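Local coordinates for protein lantibiotic dehydratase (Microbispora corallina, PDB 5EHK) that probably dehydrates serine and threonine residues of the NAI-107 precursor peptide in a tRNA-dependent reaction during biosynthesis of this lantibiotic, at residues A[697-703]-A[750-754]; A[689-694]-A[759-763]; A[552-558]-A[587-591]; A[627-631]-A[800-804]; A[823-827]-A[897-901]. All coordinates share one frame; numbering follows the deposited sequence.

Interaction 1: A[697-703]-A[750-754]; sequences LRGPADD and RDELR
Arg750 reaches out from helix 743-755 along Ala701 and on to the far end of the loop 697-703. Its CG turns away from the backbone N (chi1 -175°), and the straight chain beyond carries the guanidinium out past the helix surface. On the way Arg750 CG rests 4.0 Å from Ala701 CB. The guanidinium then sits against loop backbone: Pro700 O lies over one face, while Asp702 N and Asp703 O come in at the edge. Arg750 NH2 ends beside Asp703 O, at an angle too poor for a hydrogen bond. The Asp703 carboxylate does not close an ion pair either, with its OD2 4.9 Å from Arg750 NH2.

One turn on, Leu753 supplies the apolar part. Its CD2 meets Leu697 CB at 3.7 Å, and CD1 lies near the aliphatic CG of Arg698, whose guanidinium is salt-bridged to Asp695.

Arg754 closes the row. Its CG is 4.0 Å from Ala701 CB, so this methyl touches both arginine stems. A bend at chi3 (62°) then lays the guanidinium with one face toward Asp702 CA, and Arg754 NE comes to 3.6 Å from Asp702 CB. The Asp702 carboxylate stays apart, OD2 being 5.5 Å from Arg754 NE; any attraction between these opposite charges is probably weak and long-range.

The three residues form one stripe, i, i+3 and i+4, along the helix. The loop lying on it leads from strand 685-693 to helix 707-721, where Trp710 packs on both Leu697 and Arg750, with Trp717 also against Leu697.

Interaction 2: A[689-694]-A[759-763]; sequences APLWRM and LIAQQ
Antiparallel strand pairing joins Trp692 of strand 685-693 to Ala761 of strand 760-763, the two short axes 4.8 Å apart and 158° between their directions. The two residues form a hydrogen-bonded pair: Trp692 N gives its hydrogen to Ala761 O at 2.9 Å, and Ala761 N returns one to Trp692 O at 3.0 Å. Next to this bonded pair, Gln762 CA points a C-H at Pro690 O (3.4 Å).

On the Trp692 face, the indole lies along the partner strand with its six-membered edge toward it. Ala761 O and Gln763 N both sit near the ring plane at that edge, Trp692 CZ3 being 3.7 Å from Gln763 N. The indole and the Gln763 amide are nearly perpendicular, their planes 80° apart.

Strand 760-763 is flanked on its other side by strand 726-730, through backbone bonds of Ile760 with Val730 and Gln762 with Leu728, and strand 685-693 in turn bonds to strand 676-682, so this pair lies inside a sheet. Trp692 NE1 is tied down by Trp721 O.

On the other face, Leu691 CD2 meets Ile760 CD1 at 3.4 Å. Toward the end of the pairing Met694, bent at chi3 (-40°), brings its CE back against Leu759 CB, 3.4 Å away. At the opposite end the Pro690 ring crosses the Gln763 side chain at a slant, Pro690 CG near Gln763 OE1, while Gln763 NE2 is hydrogen-bonded to Glu768.

Interaction 3: A[552-558]-A[587-591]; sequences AARQAGR and SYSGR
Tyr588 lies flat against the last turns of helix 545-556, its ring covering Ala552. Starting at the backbone, Tyr588 CB touches Gln555 CB at 3.8 Å. With CG anti to the carbonyl carbon (chi1 -66°), the ring swings along the helix, and CG and CD2 pass over Ala552 CA. Tyr588 CD2 is also where the Gln555 amide arrives, its NE2 3.7 Å away at the ring edge; amide and ring planes stand 86° apart. Farther out, the methyl of Ala552 lies over one ring face, near its centre, in a CH-pi contact, CB 3.4 Å from the Tyr588 centroid and 14° off the normal. CE1 and CZ are the ring atoms nearest that methyl, and Tyr588 OH at the tip is still 3.9 Å from Ala552 CB.

The backbone beside the ring is held too. A water accepts from Tyr588 N and donates to Gln555 OE1, which His532 NE2 also engages; this probably helps set how the amide is turned. Ala556 CA directs a C-H at Tyr588 O.

Ser589, next after Tyr588, accepts at OG from Arg558 NE at 3.1 Å, almost straight and in the guanidinium plane. Arg558 NH2 goes on to Val632 O.

The contact thus fastens the C-terminal end of helix 545-556 to the loop leading into strand 591-595, beside two strands of the same sheet: 566-572, whose Asp569 accepts from Ser589 N, and 629-634, which provides Val632.

Interaction 4: A[627-631]-A[800-804]; sequences TGREV and PPHIR
Glu630 and His802 make the polar link: the backbone N of His802 donates to Glu630 OE2 at 2.9 Å, with an angle of 154° at the hydrogen. The acceptor uses its anti lone pair, pointing away from the other carboxylate oxygen. An extended chain beyond CG carries the carboxylate to this N-H. Arg619 forms a salt bridge to the same OE2, which probably favours the charged carboxylate in this buried place. It also means that the oxygen is gripped by a side chain and a backbone group at once.

Apolar contacts gather round Ile803. Its CD1 lies 3.7 Å from Glu630 CG, the two side chains running past each other in opposite directions, so the CG methylene of the acid serves as an apolar surface. Pro801 CB looks at the same Glu630 CG from 4.3 Å.

A third set of contacts is between side chain and backbone. Ile803 CG2 sits 3.4 Å from Gly628 CA, and CG1, CG2 and CD1 all gather about Gly628 O. Gly628 has positive phi (69°) in the turn before the strand and presents bare backbone to the isoleucine.

Strand 629-634 runs between strands 620-624 and 566-572. The segment 800-804, part of the long loop from strand 785-792 to strand 819-824, packs against it, with the His802 side chain touching Cys621 of strand 620-624.

Interaction 5: A[823-827]-A[897-901]; sequences RLRVP and GLLAG
Arg825 is gripped through both its backbone groups by the 897-901 loop. Its N donates to Gly901 O at 2.9 Å, with 165° at the hydrogen. Ala900 N donates to Arg825 O at the same 2.9 Å. Arg825 itself is the centre of an inverse gamma turn, a kink that carries the chain out of strand 819-824.

The side chain of Arg825 starts alongside the glycine: Arg825 CG lies 3.4 Å from Gly901 O. A bend at chi2 (-79°) then leads its guanidinium away from the loop, to salt bridges with Asp861 and Glu903.

Packing takes over on the Leu899 side. Val826 CG2 meets Leu899 CB at 3.6 Å, and CG1 of the same valine approaches Leu898 O. The CG of Leu899 stands between its backbone N and carbonyl carbon, and from there Leu899 CD1 reaches Leu824 CD2 at 4.1 Å. Leu824 also packs on Leu890 and Phe834, drawing in helices 875-895 and 828-837.

Gly897, with positive phi, ends helix 875-895 in a Schellman motif, and the following residues turn the chain toward strand 902-905. That strand pairs antiparallel with 819-824 and is the outermost, on that side and within this chain, of a four-stranded antiparallel sheet, so the contact lies where the pairing begins; Gly206 and Glu447 of the second subunit pack on Leu898 and Pro827.

How the interactions relate
Interactions 1 and 2 are neighbours: helix 743-755 is followed, after a short loop, by strand 760-763, and Leu753 CD1 packs on Met694 CE, so the partly exposed loop-on-helix contact of arginine stems continues into a buried strand pair held by backbone bonds. Interactions 3 and 4 lie about 20 Å apart, centre to centre, and share a sheet, since strand 629-634 supplies a segment of one and receives an arginine in the other; each has one direct hydrogen bond across it, with a water bridge and an aromatic face added in interaction 3 and an isoleucine in interaction 4. Interaction 5, about 46 Å from interaction 4 centre to centre, relies on main-chain bonds like interaction 2, but beside an outer strand of this chain's sheet, with more residues near the second subunit.

Interaction 1: A[697-703]-A[750-754]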
# COMPACT_ATOMS: atom_id res chain seq x y z
N LEU A 697 -14.43 29.17 8.76
CA LEU A 697 -14.67 30.40 8.03
C LEU A 697 -15.05 30.15 6.57
O LEU A 697 -15.35 31.10 5.83
CB LEU A 697 -13.44 31.31 8.12
CG LEU A 697 -13.12 31.96 9.46
CD1 LEU A 697 -11.72 32.51 9.43
CD2 LEU A 697 -14.10 33.07 9.74
N ARG A 698 -15.03 28.89 6.14
CA ARG A 698 -15.23 28.59 4.72
C ARG A 698 -16.67 28.83 4.31
O ARG A 698 -16.94 29.47 3.29
CB ARG A 698 -14.84 27.15 4.41
CG ARG A 698 -13.35 26.92 4.37
CD ARG A 698 -13.04 25.45 4.36
NE ARG A 698 -11.63 25.18 4.62
CZ ARG A 698 -11.14 23.98 4.95
NH1 ARG A 698 -11.96 22.95 5.07
NH2 ARG A 698 -9.85 23.82 5.17
N GLY A 699 -17.59 28.32 5.13
CA GLY A 699 -19.00 28.54 4.93
C GLY A 699 -19.45 29.99 5.04
O GLY A 699 -20.24 30.44 4.21
N PRO A 700 -18.99 30.72 6.08
CA PRO A 700 -19.32 32.15 6.16
C PRO A 700 -18.68 32.99 5.05
O PRO A 700 -19.19 34.07 4.73
CB PRO A 700 -18.77 32.56 7.53
CG PRO A 700 -18.79 31.31 8.33
CD PRO A 700 -18.48 30.21 7.36
N ALA A 701 -17.57 32.52 4.50
CA ALA A 701 -17.05 33.09 3.28
C ALA A 701 -17.97 32.57 2.18
O ALA A 701 -18.72 31.64 2.43
CB ALA A 701 -15.63 32.64 3.05
N ASP A 702 -17.96 33.20 1.00
CA ASP A 702 -18.80 32.79 -0.15
C ASP A 702 -20.35 32.84 -0.04
O ASP A 702 -21.04 32.78 -1.06
CB ASP A 702 -18.34 31.44 -0.76
CG ASP A 702 -18.75 30.22 0.09
OD1 ASP A 702 -19.91 30.13 0.54
OD2 ASP A 702 -17.88 29.34 0.31
N ASP A 703 -20.88 32.94 1.18
CA ASP A 703 -22.30 33.22 1.34
C ASP A 703 -22.56 34.60 0.75
O ASP A 703 -21.96 35.58 1.20
CB ASP A 703 -22.71 33.19 2.81
CG ASP A 703 -24.11 33.74 3.05
OD1 ASP A 703 -25.08 32.98 2.85
OD2 ASP A 703 -24.24 34.93 3.43
N ARG A 750 -11.36 37.21 2.75
CA ARG A 750 -12.52 36.43 2.35
C ARG A 750 -12.33 35.90 0.94
O ARG A 750 -12.58 34.73 0.67
CB ARG A 750 -13.80 37.26 2.45
CG ARG A 750 -15.09 36.49 2.16
CD ARG A 750 -16.28 37.42 2.35
NE ARG A 750 -17.57 36.80 2.09
CZ ARG A 750 -18.73 37.41 2.31
NH1 ARG A 750 -18.75 38.65 2.78
NH2 ARG A 750 -19.88 36.78 2.06
N ASP A 751 -11.89 36.78 0.04
CA ASP A 751 -11.66 36.41 -1.34
C ASP A 751 -10.57 35.35 -1.42
O ASP A 751 -10.67 34.38 -2.18
CB ASP A 751 -11.23 37.63 -2.15
CG ASP A 751 -11.26 37.39 -3.64
OD1 ASP A 751 -12.10 36.59 -4.11
OD2 ASP A 751 -10.43 38.00 -4.36
N GLU A 752 -9.53 35.53 -0.62
CA GLU A 752 -8.40 34.60 -0.61
C GLU A 752 -8.81 33.23 -0.09
O GLU A 752 -8.25 32.21 -0.51
CB GLU A 752 -7.23 35.17 0.19
CG GLU A 752 -5.96 34.35 0.11
CD GLU A 752 -5.31 34.38 -1.28
OE1 GLU A 752 -5.30 35.44 -1.94
OE2 GLU A 752 -4.80 33.32 -1.71
N LEU A 753 -9.76 33.20 0.85
CA LEU A 753 -10.23 31.93 1.41
C LEU A 753 -11.17 31.18 0.47
O LEU A 753 -11.09 29.95 0.35
CB LEU A 753 -10.87 32.13 2.78
CG LEU A 753 -11.29 30.84 3.49
CD1 LEU A 753 -10.20 29.78 3.41
CD2 LEU A 753 -11.63 31.12 4.95
N ARG A 754 -12.05 31.90 -0.21
CA ARG A 754 -12.92 31.29 -1.20
C ARG A 754 -12.03 30.67 -2.26
O ARG A 754 -12.30 29.58 -2.77
CB ARG A 754 -13.83 32.35 -1.85
CG ARG A 754 -14.78 33.06 -0.88
CD ARG A 754 -15.52 34.22 -1.56
NE ARG A 754 -16.36 33.76 -2.67
CZ ARG A 754 -17.06 34.56 -3.46
NH1 ARG A 754 -17.03 35.87 -3.29
NH2 ARG A 754 -17.79 34.04 -4.44

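Interaction 2: A[689-694]-A[759-763]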
# COMPACT_ATOMS: atom_id res chain seq x y z
N ALA A 689 6.11 28.27 13.52
CA ALA A 689 5.29 29.40 13.95
C ALA A 689 3.94 28.92 14.51
O ALA A 689 3.53 27.78 14.29
CB ALA A 689 5.08 30.35 12.78
N PRO A 690 3.25 29.78 15.28
CA PRO A 690 1.91 29.37 15.73
C PRO A 690 0.94 29.36 14.56
O PRO A 690 1.16 30.05 13.56
CB PRO A 690 1.53 30.44 16.77
CG PRO A 690 2.83 31.02 17.19
CD PRO A 690 3.68 31.02 15.95
N LEU A 691 -0.14 28.59 14.71
CA LEU A 691 -0.93 28.12 13.58
C LEU A 691 -2.45 28.04 13.79
O LEU A 691 -2.92 27.32 14.66
CB LEU A 691 -0.44 26.73 13.29
CG LEU A 691 0.08 26.59 11.89
CD1 LEU A 691 0.79 25.24 11.82
CD2 LEU A 691 -1.14 26.69 10.99
N TRP A 692 -3.21 28.74 12.95
CA TRP A 692 -4.68 28.68 13.04
C TRP A 692 -5.32 28.14 11.76
O TRP A 692 -5.15 28.73 10.69
CB TRP A 692 -5.27 30.08 13.33
CG TRP A 692 -5.07 30.54 14.72
CD1 TRP A 692 -5.90 30.31 15.78
CD2 TRP A 692 -3.99 31.33 15.23
NE1 TRP A 692 -5.39 30.89 16.91
CE2 TRP A 692 -4.22 31.53 16.60
CE3 TRP A 692 -2.85 31.89 14.65
CZ2 TRP A 692 -3.35 32.25 17.41
CZ3 TRP A 692 -1.98 32.60 15.45
CH2 TRP A 692 -2.24 32.77 16.82
N ARG A 693 -6.08 27.05 11.85
CA ARG A 693 -6.81 26.60 10.67
C ARG A 693 -7.98 27.54 10.47
O ARG A 693 -8.38 28.21 11.40
CB ARG A 693 -7.32 25.18 10.81
CG ARG A 693 -6.25 24.13 11.10
CD ARG A 693 -6.84 22.72 10.98
NE ARG A 693 -7.52 22.51 9.70
CZ ARG A 693 -7.17 21.57 8.85
NH1 ARG A 693 -6.19 20.73 9.15
NH2 ARG A 693 -7.82 21.45 7.70
N MET A 694 -8.51 27.60 9.26
CA MET A 694 -9.65 28.48 8.98
C MET A 694 -10.88 27.77 8.40
O MET A 694 -11.64 28.40 7.66
CB MET A 694 -9.22 29.61 8.04
CG MET A 694 -8.03 30.39 8.50
SD MET A 694 -7.72 31.82 7.44
CE MET A 694 -8.07 31.06 5.88
N LEU A 759 -6.11 27.43 3.34
CA LEU A 759 -5.33 28.55 3.85
C LEU A 759 -5.21 28.49 5.37
O LEU A 759 -6.10 27.98 6.06
CB LEU A 759 -5.96 29.88 3.42
CG LEU A 759 -5.36 31.27 3.69
CD1 LEU A 759 -3.98 31.42 3.12
CD2 LEU A 759 -6.29 32.33 3.10
N ILE A 760 -4.10 28.99 5.90
CA ILE A 760 -3.93 29.06 7.34
C ILE A 760 -3.52 30.46 7.78
O ILE A 760 -3.33 31.36 6.96
CB ILE A 760 -2.87 28.07 7.82
CG1 ILE A 760 -1.52 28.41 7.19
CG2 ILE A 760 -3.32 26.67 7.52
CD1 ILE A 760 -0.36 27.66 7.79
N ALA A 761 -3.43 30.65 9.09
CA ALA A 761 -3.02 31.93 9.65
C ALA A 761 -1.84 31.74 10.59
O ALA A 761 -1.92 30.96 11.54
CB ALA A 761 -4.16 32.58 10.37
N GLN A 762 -0.75 32.45 10.32
CA GLN A 762 0.39 32.42 11.23
C GLN A 762 0.50 33.72 12.04
O GLN A 762 0.25 34.83 11.54
CB GLN A 762 1.69 32.20 10.46
CG GLN A 762 2.12 30.74 10.34
CD GLN A 762 3.38 30.59 9.49
OE1 GLN A 762 4.21 31.50 9.39
NE2 GLN A 762 3.50 29.43 8.84
N GLN A 763 0.86 33.55 13.31
CA GLN A 763 1.23 34.69 14.12
C GLN A 763 2.53 35.25 13.56
O GLN A 763 3.49 34.51 13.34
CB GLN A 763 1.39 34.30 15.58
CG GLN A 763 1.69 35.51 16.47
CD GLN A 763 1.59 35.20 17.95
OE1 GLN A 763 1.99 34.12 18.41
NE2 GLN A 763 1.08 36.17 18.71

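Interaction 3: A[552-558]-A[587-591]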
# COMPACT_ATOMS: atom_id res chain seq x y z
N ALA A 552 31.53 31.63 -4.00
CA ALA A 552 32.28 30.86 -4.99
C ALA A 552 33.46 30.16 -4.36
O ALA A 552 33.88 29.09 -4.81
CB ALA A 552 32.73 31.72 -6.11
N ALA A 553 34.03 30.76 -3.33
CA ALA A 553 35.23 30.19 -2.72
C ALA A 553 34.92 28.98 -1.85
O ALA A 553 35.67 28.01 -1.82
CB ALA A 553 35.96 31.25 -1.93
N ARG A 554 33.83 29.09 -1.11
CA ARG A 554 33.36 28.02 -0.25
C ARG A 554 32.87 26.79 -1.04
O ARG A 554 33.18 25.64 -0.71
CB ARG A 554 32.26 28.55 0.65
CG ARG A 554 32.75 29.66 1.50
CD ARG A 554 31.67 30.06 2.44
NE ARG A 554 32.17 30.74 3.62
CZ ARG A 554 32.90 30.16 4.56
NH1 ARG A 554 33.26 28.87 4.45
NH2 ARG A 554 33.28 30.87 5.62
N GLN A 555 32.10 27.06 -2.09
CA GLN A 555 31.60 26.00 -2.95
C GLN A 555 32.76 25.33 -3.71
O GLN A 555 32.74 24.12 -3.93
CB GLN A 555 30.51 26.51 -3.91
CG GLN A 555 29.18 26.81 -3.24
CD GLN A 555 28.14 27.31 -4.23
OE1 GLN A 555 27.56 26.53 -4.98
NE2 GLN A 555 27.89 28.62 -4.24
N ALA A 556 33.76 26.12 -4.06
CA ALA A 556 34.95 25.58 -4.72
C ALA A 556 35.61 24.52 -3.85
O ALA A 556 36.26 23.61 -4.36
CB ALA A 556 35.94 26.69 -5.03
N GLY A 557 35.45 24.66 -2.54
CA GLY A 557 35.98 23.71 -1.60
C GLY A 557 34.90 23.07 -0.74
O GLY A 557 35.15 22.77 0.42
N ARG A 558 33.71 22.86 -1.30
CA ARG A 558 32.59 22.28 -0.56
C ARG A 558 32.93 20.93 0.08
O ARG A 558 33.79 20.20 -0.40
CB ARG A 558 31.32 22.21 -1.42
CG ARG A 558 31.21 21.12 -2.53
CD ARG A 558 30.03 21.50 -3.47
NE ARG A 558 29.82 20.57 -4.57
CZ ARG A 558 29.20 19.40 -4.43
NH1 ARG A 558 28.73 19.03 -3.24
NH2 ARG A 558 29.06 18.59 -5.47
N SER A 587 28.37 27.29 -11.64
CA SER A 587 28.90 26.06 -11.10
C SER A 587 30.31 26.33 -10.60
O SER A 587 31.12 26.94 -11.32
CB SER A 587 28.91 25.01 -12.20
OG SER A 587 29.82 23.98 -11.93
N TYR A 588 30.60 25.91 -9.37
CA TYR A 588 31.87 26.20 -8.71
C TYR A 588 32.59 24.94 -8.27
O TYR A 588 33.70 25.01 -7.73
CB TYR A 588 31.68 27.11 -7.50
CG TYR A 588 31.21 28.50 -7.83
CD1 TYR A 588 31.92 29.31 -8.74
CD2 TYR A 588 30.06 29.03 -7.23
CE1 TYR A 588 31.47 30.60 -9.06
CE2 TYR A 588 29.62 30.31 -7.54
CZ TYR A 588 30.33 31.10 -8.44
OH TYR A 588 29.89 32.38 -8.73
N SER A 589 31.97 23.79 -8.44
CA SER A 589 32.71 22.55 -8.24
C SER A 589 33.69 22.49 -9.41
O SER A 589 33.59 23.28 -10.36
CB SER A 589 31.74 21.36 -8.24
OG SER A 589 30.63 21.61 -7.37
N GLY A 590 34.63 21.57 -9.39
CA GLY A 590 35.46 21.43 -10.58
C GLY A 590 34.76 21.09 -11.90
O GLY A 590 35.34 21.25 -12.98
N ARG A 591 33.53 20.57 -11.81
CA ARG A 591 32.89 19.89 -12.95
C ARG A 591 31.43 20.25 -13.14
O ARG A 591 30.71 20.59 -12.19
CB ARG A 591 32.95 18.38 -12.76
CG ARG A 591 34.34 17.83 -12.55
CD ARG A 591 35.11 17.77 -13.85
NE ARG A 591 36.43 17.20 -13.62
CZ ARG A 591 37.50 17.95 -13.36
NH1 ARG A 591 37.36 19.27 -13.31
NH2 ARG A 591 38.69 17.37 -13.15
O HOH W 1 28.37 25.62 -7.16

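Interaction 4: A[627-631]-A[800-804]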
# COMPACT_ATOMS: atom_id res chain seq x y z
N THR A 627 37.40 6.10 -14.20
CA THR A 627 38.43 6.28 -13.18
C THR A 627 38.20 5.55 -11.86
O THR A 627 39.11 5.44 -11.05
CB THR A 627 38.69 7.76 -12.89
OG1 THR A 627 37.50 8.35 -12.34
CG2 THR A 627 39.07 8.51 -14.17
N GLY A 628 37.00 5.04 -11.64
CA GLY A 628 36.72 4.37 -10.38
C GLY A 628 36.69 5.29 -9.17
O GLY A 628 37.17 4.95 -8.09
N ARG A 629 36.13 6.48 -9.36
CA ARG A 629 35.89 7.39 -8.27
C ARG A 629 34.39 7.73 -8.18
O ARG A 629 33.67 7.71 -9.17
CB ARG A 629 36.72 8.65 -8.46
CG ARG A 629 38.22 8.38 -8.64
CD ARG A 629 39.00 9.67 -8.91
NE ARG A 629 38.82 10.69 -7.88
CZ ARG A 629 39.11 11.99 -8.04
NH1 ARG A 629 39.57 12.42 -9.20
NH2 ARG A 629 38.91 12.86 -7.06
N GLU A 630 33.89 7.99 -6.99
CA GLU A 630 32.51 8.42 -6.89
C GLU A 630 32.36 9.86 -7.36
O GLU A 630 33.31 10.61 -7.48
CB GLU A 630 31.96 8.22 -5.48
CG GLU A 630 31.83 6.73 -5.14
CD GLU A 630 30.74 6.42 -4.13
OE1 GLU A 630 29.78 7.23 -4.01
OE2 GLU A 630 30.84 5.37 -3.45
N VAL A 631 31.13 10.23 -7.67
CA VAL A 631 30.85 11.58 -8.05
C VAL A 631 29.76 11.99 -7.10
O VAL A 631 28.89 11.18 -6.78
CB VAL A 631 30.38 11.68 -9.51
CG1 VAL A 631 29.86 13.09 -9.83
CG2 VAL A 631 31.52 11.28 -10.44
N PRO A 800 34.03 5.57 2.97
CA PRO A 800 34.93 5.07 1.92
C PRO A 800 34.15 5.03 0.64
O PRO A 800 32.93 4.87 0.73
CB PRO A 800 35.20 3.63 2.36
CG PRO A 800 34.71 3.54 3.77
CD PRO A 800 33.62 4.53 3.92
N PRO A 801 34.81 5.14 -0.52
CA PRO A 801 34.08 4.92 -1.77
C PRO A 801 33.68 3.48 -1.89
O PRO A 801 34.21 2.61 -1.21
CB PRO A 801 35.11 5.23 -2.86
CG PRO A 801 36.41 5.08 -2.21
CD PRO A 801 36.20 5.53 -0.77
N HIS A 802 32.74 3.24 -2.78
CA HIS A 802 32.35 1.89 -3.09
C HIS A 802 32.61 1.76 -4.54
O HIS A 802 31.75 2.10 -5.35
CB HIS A 802 30.86 1.69 -2.88
CG HIS A 802 30.37 0.37 -3.39
ND1 HIS A 802 29.80 0.21 -4.63
CD2 HIS A 802 30.40 -0.87 -2.83
CE1 HIS A 802 29.48 -1.06 -4.81
NE2 HIS A 802 29.83 -1.73 -3.73
N ILE A 803 33.81 1.32 -4.88
CA ILE A 803 34.14 1.20 -6.29
C ILE A 803 34.37 -0.24 -6.70
O ILE A 803 35.34 -0.89 -6.29
CB ILE A 803 35.38 2.04 -6.66
CG1 ILE A 803 35.23 3.46 -6.13
CG2 ILE A 803 35.59 2.01 -8.16
CD1 ILE A 803 34.04 4.16 -6.66
N ARG A 804 33.46 -0.75 -7.52
CA ARG A 804 33.55 -2.10 -8.05
C ARG A 804 32.88 -2.04 -9.40
O ARG A 804 32.28 -3.00 -9.86
CB ARG A 804 32.84 -3.09 -7.11
CG ARG A 804 33.63 -3.31 -5.83
CD ARG A 804 32.76 -3.74 -4.69
NE ARG A 804 33.41 -3.40 -3.43
CZ ARG A 804 32.87 -3.64 -2.24
NH1 ARG A 804 31.67 -4.23 -2.18
NH2 ARG A 804 33.50 -3.29 -1.13

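Interaction 5: A[823-827]-A[897-901]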
# COMPACT_ATOMS: atom_id res chain seq x y z
N ARG A 823 7.32 -22.33 -15.76
CA ARG A 823 6.76 -21.81 -14.51
C ARG A 823 5.46 -22.50 -14.15
O ARG A 823 4.47 -22.39 -14.86
CB ARG A 823 6.52 -20.34 -14.62
CG ARG A 823 7.75 -19.59 -14.99
CD ARG A 823 7.47 -18.12 -14.76
NE ARG A 823 8.50 -17.29 -15.35
CZ ARG A 823 8.22 -16.23 -16.10
NH1 ARG A 823 6.94 -15.92 -16.34
NH2 ARG A 823 9.21 -15.51 -16.60
N LEU A 824 5.48 -23.23 -13.05
CA LEU A 824 4.32 -24.02 -12.68
C LEU A 824 3.63 -23.38 -11.50
O LEU A 824 4.20 -23.28 -10.41
CB LEU A 824 4.75 -25.46 -12.40
CG LEU A 824 5.59 -26.08 -13.53
CD1 LEU A 824 6.08 -27.47 -13.14
CD2 LEU A 824 4.78 -26.13 -14.80
N ARG A 825 2.41 -22.89 -11.75
CA ARG A 825 1.67 -22.15 -10.73
C ARG A 825 1.03 -23.11 -9.75
O ARG A 825 -0.16 -23.32 -9.76
CB ARG A 825 0.64 -21.22 -11.37
CG ARG A 825 1.24 -20.22 -12.36
CD ARG A 825 1.90 -19.04 -11.67
NE ARG A 825 2.93 -18.38 -12.48
CZ ARG A 825 3.69 -17.38 -12.04
NH1 ARG A 825 3.52 -16.91 -10.79
NH2 ARG A 825 4.61 -16.83 -12.83
N VAL A 826 1.87 -23.71 -8.92
CA VAL A 826 1.45 -24.60 -7.88
C VAL A 826 1.60 -23.78 -6.62
O VAL A 826 2.70 -23.40 -6.27
CB VAL A 826 2.40 -25.83 -7.81
CG1 VAL A 826 2.02 -26.77 -6.68
CG2 VAL A 826 2.43 -26.58 -9.14
N PRO A 827 0.48 -23.42 -5.98
CA PRO A 827 0.58 -22.64 -4.75
C PRO A 827 1.39 -23.37 -3.71
O PRO A 827 1.42 -24.60 -3.71
CB PRO A 827 -0.87 -22.51 -4.30
CG PRO A 827 -1.61 -23.55 -5.03
CD PRO A 827 -0.91 -23.71 -6.33
N GLY A 897 -6.86 -30.10 -10.86
CA GLY A 897 -6.63 -29.10 -9.83
C GLY A 897 -5.28 -29.11 -9.10
O GLY A 897 -5.22 -28.76 -7.91
N LEU A 898 -4.21 -29.50 -9.78
CA LEU A 898 -2.89 -29.60 -9.14
C LEU A 898 -2.05 -28.33 -9.34
O LEU A 898 -1.17 -28.01 -8.55
CB LEU A 898 -2.15 -30.85 -9.62
CG LEU A 898 -2.60 -32.18 -9.03
CD1 LEU A 898 -2.13 -33.32 -9.90
CD2 LEU A 898 -2.09 -32.39 -7.61
N LEU A 899 -2.36 -27.58 -10.39
CA LEU A 899 -1.68 -26.31 -10.63
C LEU A 899 -2.64 -25.44 -11.43
O LEU A 899 -3.52 -25.96 -12.12
CB LEU A 899 -0.36 -26.52 -11.41
CG LEU A 899 -0.49 -26.76 -12.92
CD1 LEU A 899 0.84 -26.63 -13.62
CD2 LEU A 899 -1.08 -28.12 -13.17
N ALA A 900 -2.50 -24.13 -11.30
CA ALA A 900 -3.47 -23.20 -11.90
C ALA A 900 -3.08 -22.93 -13.34
O ALA A 900 -3.91 -22.49 -14.14
CB ALA A 900 -3.58 -21.90 -11.11
N GLY A 901 -1.81 -23.12 -13.66
CA GLY A 901 -1.36 -22.81 -14.99
C GLY A 901 0.14 -22.88 -15.15
O GLY A 901 0.88 -23.03 -14.16